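Local coordinates for protein putative Nitroreductase (Anabaena variabilis ATCC 29413, PDB 3EO7) that binds flavin mononucleotide and probably works as an oxidoreductase of the nitroreductase family, with two family regions carried on a single chain, at residues I185-G190 with Y455-A460; P372-L377 with A460-Q465. All blocks are in the same frame, centred on the assembly; numbering follows the deposited sequence.

Overall arrangement
Contacts 1 and 2 illustrate how one long helix, 452-473, can serve different partners with different chemistry along its length. Contact 1 is fully buried near the centre of the chain and joins that helix to helix 181-202 beside the flavin; close backbone approach and small apolar touches hold it. Contact 2, centred about 8 Å away, is only partly buried and sets the next turns of the helix against the loop 372-377, chiefly by an aromatic stack. They share Ala460 and meet directly: the carboxylate of Asp459, turned from helix 181-202, probably accepts hydrogen bonds from Phe375 N and Asp376 N, tying the loop to the helix of the core.

Contact 1 of 2, residues I185-G190 with Y455-A460; sequences ICLDTG and YLHMDA. With FMN (flavin mononucleotide), chain B.
Helices 181-202 and 452-473, one from each of the two nitroreductase-family regions, cross here as a tightly packed pair, consistent with the central helix interface of dimeric relatives built into one chain. Their short segments approach to 6.6 Å between axes at a crossing angle of -42°, a closeness that Gly190, which has no side chain, permits: the backbones themselves touch.

Two CA-H...O contacts make that touch. Gly190 CA lies 3.0 Å from Met458 O, with 129° at the hydrogen, and a side chain on Gly190 would point straight into that carbonyl. In return Met458 CA approaches Cys186 O at 3.4 Å, the angle at its hydrogen being 142°, so carbonyls of both helices take part.

Carbon-to-carbon contacts flank this touch. Cys186 and His457 both aim their CB atoms across the interface and meet at 3.3 Å, a snug fit. Leu187 crosses His457 obliquely, its CG lying in the plane of the imidazole, 3.9 Å from His457 CD2, while the Leu187 CD2 methyl reaches the CB of Ala460. Farther round, the side chain of Met458, modelled as selenomethionine, lies alongside that of Thr189, both pointing the same way, with SE 3.8 Å from Thr189 CG2.

Polar ends find partners away from the other helix. His457 ND1 is hydrogen-bonded to Tyr453 O one turn back, and Asp188 binds Ser102 OG and Ala103 N on the far side, towards the flavin. There the OD1 of Asp188 comes within 3.5 Å of C8M of FMN, and Leu187 CB rests against C7M, so both residues border the methyl-bearing end of the isoalloxazine. The hydroxyl of Thr189 turns back on its own helix: OG1 donates to Ile185 O at 2.9 Å, from above the carbonyl plane, sharing that acceptor with Thr189 N.

Contact 2 of 2, residues P372-L377 with A460-Q465; sequences PDYFDL and AGHLGQ
This is an aromatic stacking contact between the loop that follows helix 347-358, ahead of strand 381-390, and one side of helix 452-473, away from the flavin site. The rings of Tyr374 and His462 form an offset stack, with centroids 3.8 Å apart and planes inclined by 16°. Tyr374 CE2 lies 3.2 Å from His462 CG, over the rim of the imidazole. His462 reaches the loop because its CG is anti to the backbone N (chi1 -178°). Against the other face of the phenol, Leu377 sets its CD1 over the ring centre, so Tyr374 is sandwiched. Leu377 then meets Leu463 tip to tip, Leu377 CD2 to Leu463 CD1 at 3.9 Å, and Leu463 CD2 also approaches Tyr374 OH at 3.5 Å. An alanine in place of Tyr374 would remove the ring between His462 and Leu377 and would probably loosen the loop's hold on the helix. In the imidazole plane, Asp373 O stands 3.2 Å from His462 CE1, while NE2 is hydrogen-bonded to OE2 of Glu197 on helix 181-202. The carboxylate of Glu197 would probably polarise the imidazole and could raise its tendency to hold a second proton, with the Asp373 carbonyl facing the electron-poor CE1.

Contact 1 of 2, residues I185-G190 with Y455-A460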
# COMPACT_ATOMS: atom_id res chain seq x y z
N ILE A 185 3.01 7.37 -4.96
CA ILE A 185 1.63 7.05 -5.28
C ILE A 185 1.36 5.56 -5.09
O ILE A 185 0.35 5.16 -4.51
CB ILE A 185 1.35 7.42 -6.76
CG1 ILE A 185 1.19 8.94 -6.91
CG2 ILE A 185 0.05 6.73 -7.29
CD1 ILE A 185 1.24 9.44 -8.36
N CYS A 186 2.26 4.72 -5.59
CA CYS A 186 2.05 3.28 -5.48
C CYS A 186 2.17 2.79 -4.03
O CYS A 186 1.40 1.94 -3.61
CB CYS A 186 2.98 2.54 -6.41
SG CYS A 186 2.55 2.83 -8.20
N LEU A 187 3.13 3.33 -3.30
CA LEU A 187 3.27 3.03 -1.85
C LEU A 187 2.01 3.43 -1.11
O LEU A 187 1.47 2.64 -0.32
CB LEU A 187 4.49 3.74 -1.25
CG LEU A 187 5.81 3.18 -1.80
CD1 LEU A 187 6.96 4.16 -1.47
CD2 LEU A 187 6.05 1.79 -1.22
N ASP A 188 1.57 4.68 -1.30
CA ASP A 188 0.34 5.20 -0.67
C ASP A 188 -0.84 4.26 -0.95
O ASP A 188 -1.64 3.94 -0.07
CB ASP A 188 -0.04 6.58 -1.21
CG ASP A 188 0.86 7.71 -0.73
OD1 ASP A 188 1.85 7.48 -0.00
OD2 ASP A 188 0.54 8.86 -1.13
N THR A 189 -0.95 3.87 -2.22
CA THR A 189 -2.02 2.99 -2.64
C THR A 189 -1.91 1.65 -1.94
O THR A 189 -2.90 1.14 -1.47
CB THR A 189 -2.07 2.87 -4.14
OG1 THR A 189 -2.34 4.17 -4.72
CG2 THR A 189 -3.12 1.86 -4.58
N GLY A 190 -0.69 1.09 -1.83
CA GLY A 190 -0.49 -0.17 -1.12
C GLY A 190 -0.96 -0.11 0.32
O GLY A 190 -1.55 -1.05 0.81
N TYR A 455 3.37 -3.02 -8.94
CA TYR A 455 3.08 -4.16 -8.06
C TYR A 455 4.00 -4.16 -6.86
O TYR A 455 3.56 -4.40 -5.73
CB TYR A 455 3.22 -5.48 -8.79
CG TYR A 455 2.32 -5.70 -10.02
CD1 TYR A 455 1.07 -5.10 -10.13
CD2 TYR A 455 2.69 -6.61 -11.00
CE1 TYR A 455 0.27 -5.36 -11.20
CE2 TYR A 455 1.88 -6.89 -12.10
CZ TYR A 455 0.65 -6.24 -12.20
OH TYR A 455 -0.21 -6.50 -13.26
N LEU A 456 5.27 -3.91 -7.10
CA LEU A 456 6.26 -3.93 -6.02
C LEU A 456 5.95 -2.88 -4.95
O LEU A 456 6.02 -3.17 -3.73
CB LEU A 456 7.67 -3.66 -6.57
CG LEU A 456 8.29 -4.70 -7.49
CD1 LEU A 456 9.60 -4.23 -8.15
CD2 LEU A 456 8.47 -6.03 -6.69
N HIS A 457 5.67 -1.66 -5.40
CA HIS A 457 5.46 -0.54 -4.50
C HIS A 457 4.13 -0.71 -3.77
O HIS A 457 4.06 -0.47 -2.57
CB HIS A 457 5.58 0.79 -5.26
CG HIS A 457 7.00 1.17 -5.54
ND1 HIS A 457 7.73 0.63 -6.59
CD2 HIS A 457 7.84 2.01 -4.89
CE1 HIS A 457 8.95 1.13 -6.58
NE2 HIS A 457 9.05 1.96 -5.55
N MSE A 458 3.09 -1.19 -4.48
CA MSE A 458 1.82 -1.44 -3.80
C MSE A 458 1.98 -2.55 -2.75
O MSE A 458 1.47 -2.45 -1.63
CB MSE A 458 0.70 -1.76 -4.78
CG MSE A 458 0.23 -0.50 -5.50
SE MSE A 458 -1.33 -0.82 -6.62
CE MSE A 458 -0.53 -1.76 -8.07
N ASP A 459 2.70 -3.62 -3.07
CA ASP A 459 2.92 -4.69 -2.09
C ASP A 459 3.70 -4.19 -0.86
O ASP A 459 3.35 -4.56 0.26
CB ASP A 459 3.62 -5.89 -2.71
CG ASP A 459 2.68 -6.78 -3.53
OD1 ASP A 459 1.42 -6.62 -3.43
OD2 ASP A 459 3.24 -7.64 -4.28
N ALA A 460 4.74 -3.38 -1.07
CA ALA A 460 5.51 -2.82 0.02
C ALA A 460 4.66 -1.94 0.92
O ALA A 460 4.75 -2.01 2.16
CB ALA A 460 6.74 -2.06 -0.50
N1 FMN B . 6.66 10.79 7.30
C2 FMN B . 7.88 11.40 7.55
O2 FMN B . 8.05 12.10 8.54
N3 FMN B . 8.95 11.30 6.70
C4 FMN B . 8.87 10.62 5.52
O4 FMN B . 9.92 10.40 4.89
C4A FMN B . 7.67 9.98 5.24
N5 FMN B . 7.51 9.32 4.04
C5A FMN B . 6.32 8.60 3.79
C6 FMN B . 6.16 7.83 2.65
C7 FMN B . 4.97 7.14 2.39
C7M FMN B . 4.88 6.19 1.19
C8 FMN B . 3.92 7.21 3.29
C8M FMN B . 2.69 6.34 3.17
C9 FMN B . 4.05 7.99 4.46
C9A FMN B . 5.25 8.68 4.71
N10 FMN B . 5.39 9.45 5.85
C10 FMN B . 6.57 10.08 6.13
C1' FMN B . 4.20 9.77 6.74
C2' FMN B . 3.27 10.82 6.16
O2' FMN B . 3.83 12.13 6.36
C3' FMN B . 1.90 10.68 6.80
O3' FMN B . 1.29 9.44 6.42
C4' FMN B . 0.95 11.86 6.52
O4' FMN B . 1.50 13.10 7.06
C5' FMN B . -0.42 11.59 7.11
O5' FMN B . -0.37 11.38 8.49
P FMN B . -0.88 10.04 9.16
O1P FMN B . -0.01 8.90 8.65
O2P FMN B . -0.72 10.27 10.66
O3P FMN B . -2.32 9.82 8.80

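Contact 2 of 2, residues P372-L377 with A460-Q465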
# COMPACT_ATOMS: atom_id res chain seq x y z
N PRO A 372 -4.05 -13.10 2.63
CA PRO A 372 -4.63 -11.98 1.90
C PRO A 372 -3.88 -11.80 0.58
O PRO A 372 -2.69 -12.15 0.47
CB PRO A 372 -4.40 -10.78 2.83
CG PRO A 372 -3.41 -11.25 3.84
CD PRO A 372 -3.32 -12.68 3.84
N ASP A 373 -4.56 -11.26 -0.42
CA ASP A 373 -3.95 -11.09 -1.70
C ASP A 373 -2.91 -9.96 -1.70
O ASP A 373 -3.16 -8.86 -1.18
CB ASP A 373 -4.98 -10.72 -2.78
CG ASP A 373 -5.93 -11.84 -3.10
OD1 ASP A 373 -5.67 -13.03 -2.78
OD2 ASP A 373 -6.92 -11.54 -3.79
N TYR A 374 -1.79 -10.28 -2.34
CA TYR A 374 -0.77 -9.33 -2.75
C TYR A 374 -0.58 -9.59 -4.25
O TYR A 374 -1.03 -10.59 -4.79
CB TYR A 374 0.56 -9.61 -2.05
CG TYR A 374 0.53 -9.24 -0.57
CD1 TYR A 374 -0.01 -10.10 0.37
CD2 TYR A 374 1.06 -8.04 -0.12
CE1 TYR A 374 -0.03 -9.76 1.73
CE2 TYR A 374 1.04 -7.71 1.23
CZ TYR A 374 0.50 -8.57 2.14
OH TYR A 374 0.47 -8.25 3.48
N PHE A 375 0.17 -8.72 -4.91
CA PHE A 375 0.47 -8.91 -6.33
C PHE A 375 1.49 -10.02 -6.46
O PHE A 375 1.22 -11.06 -7.11
CB PHE A 375 0.91 -7.59 -6.98
CG PHE A 375 -0.15 -6.56 -6.96
CD1 PHE A 375 -1.27 -6.72 -7.77
CD2 PHE A 375 -0.07 -5.44 -6.15
CE1 PHE A 375 -2.28 -5.79 -7.75
CE2 PHE A 375 -1.09 -4.52 -6.12
CZ PHE A 375 -2.19 -4.68 -6.94
N ASP A 376 2.66 -9.87 -5.83
CA ASP A 376 3.62 -10.96 -5.77
C ASP A 376 4.69 -10.73 -4.73
O ASP A 376 5.72 -10.12 -5.01
CB ASP A 376 4.26 -11.24 -7.14
CG ASP A 376 5.01 -12.57 -7.18
OD1 ASP A 376 5.22 -13.15 -6.11
OD2 ASP A 376 5.37 -13.03 -8.27
N LEU A 377 4.46 -11.22 -3.52
CA LEU A 377 5.44 -11.09 -2.43
C LEU A 377 6.73 -11.82 -2.65
O LEU A 377 7.77 -11.50 -2.04
CB LEU A 377 4.83 -11.47 -1.10
CG LEU A 377 3.89 -10.47 -0.47
CD1 LEU A 377 3.55 -10.94 0.94
CD2 LEU A 377 4.53 -9.08 -0.43
N ALA A 460 4.74 -3.38 -1.07
CA ALA A 460 5.51 -2.82 0.02
C ALA A 460 4.66 -1.94 0.92
O ALA A 460 4.75 -2.01 2.16
CB ALA A 460 6.74 -2.06 -0.50
N GLY A 461 3.80 -1.12 0.32
CA GLY A 461 2.88 -0.29 1.11
C GLY A 461 1.87 -1.12 1.89
O GLY A 461 1.51 -0.78 3.00
N HIS A 462 1.43 -2.23 1.31
CA HIS A 462 0.49 -3.15 1.95
C HIS A 462 1.18 -3.77 3.20
O HIS A 462 0.65 -3.72 4.31
CB HIS A 462 0.02 -4.19 0.92
CG HIS A 462 -0.99 -5.18 1.41
ND1 HIS A 462 -1.66 -6.02 0.53
CD2 HIS A 462 -1.46 -5.50 2.65
CE1 HIS A 462 -2.46 -6.81 1.21
NE2 HIS A 462 -2.37 -6.52 2.49
N LEU A 463 2.38 -4.31 3.03
CA LEU A 463 3.17 -4.79 4.18
C LEU A 463 3.34 -3.65 5.18
O LEU A 463 3.17 -3.85 6.39
CB LEU A 463 4.54 -5.31 3.70
CG LEU A 463 4.54 -6.59 2.87
CD1 LEU A 463 5.99 -6.86 2.37
CD2 LEU A 463 3.98 -7.80 3.68
N GLY A 464 3.72 -2.48 4.69
CA GLY A 464 3.89 -1.31 5.55
C GLY A 464 2.67 -1.02 6.41
O GLY A 464 2.78 -0.74 7.59
N GLN A 465 1.47 -1.15 5.84
CA GLN A 465 0.30 -0.79 6.62
C GLN A 465 0.09 -1.79 7.76
O GLN A 465 -0.32 -1.41 8.84
CB GLN A 465 -0.95 -0.68 5.76
CG GLN A 465 -2.16 -0.15 6.50
CD GLN A 465 -2.04 1.30 7.00
OE1 GLN A 465 -1.04 1.97 6.77
NE2 GLN A 465 -3.08 1.79 7.68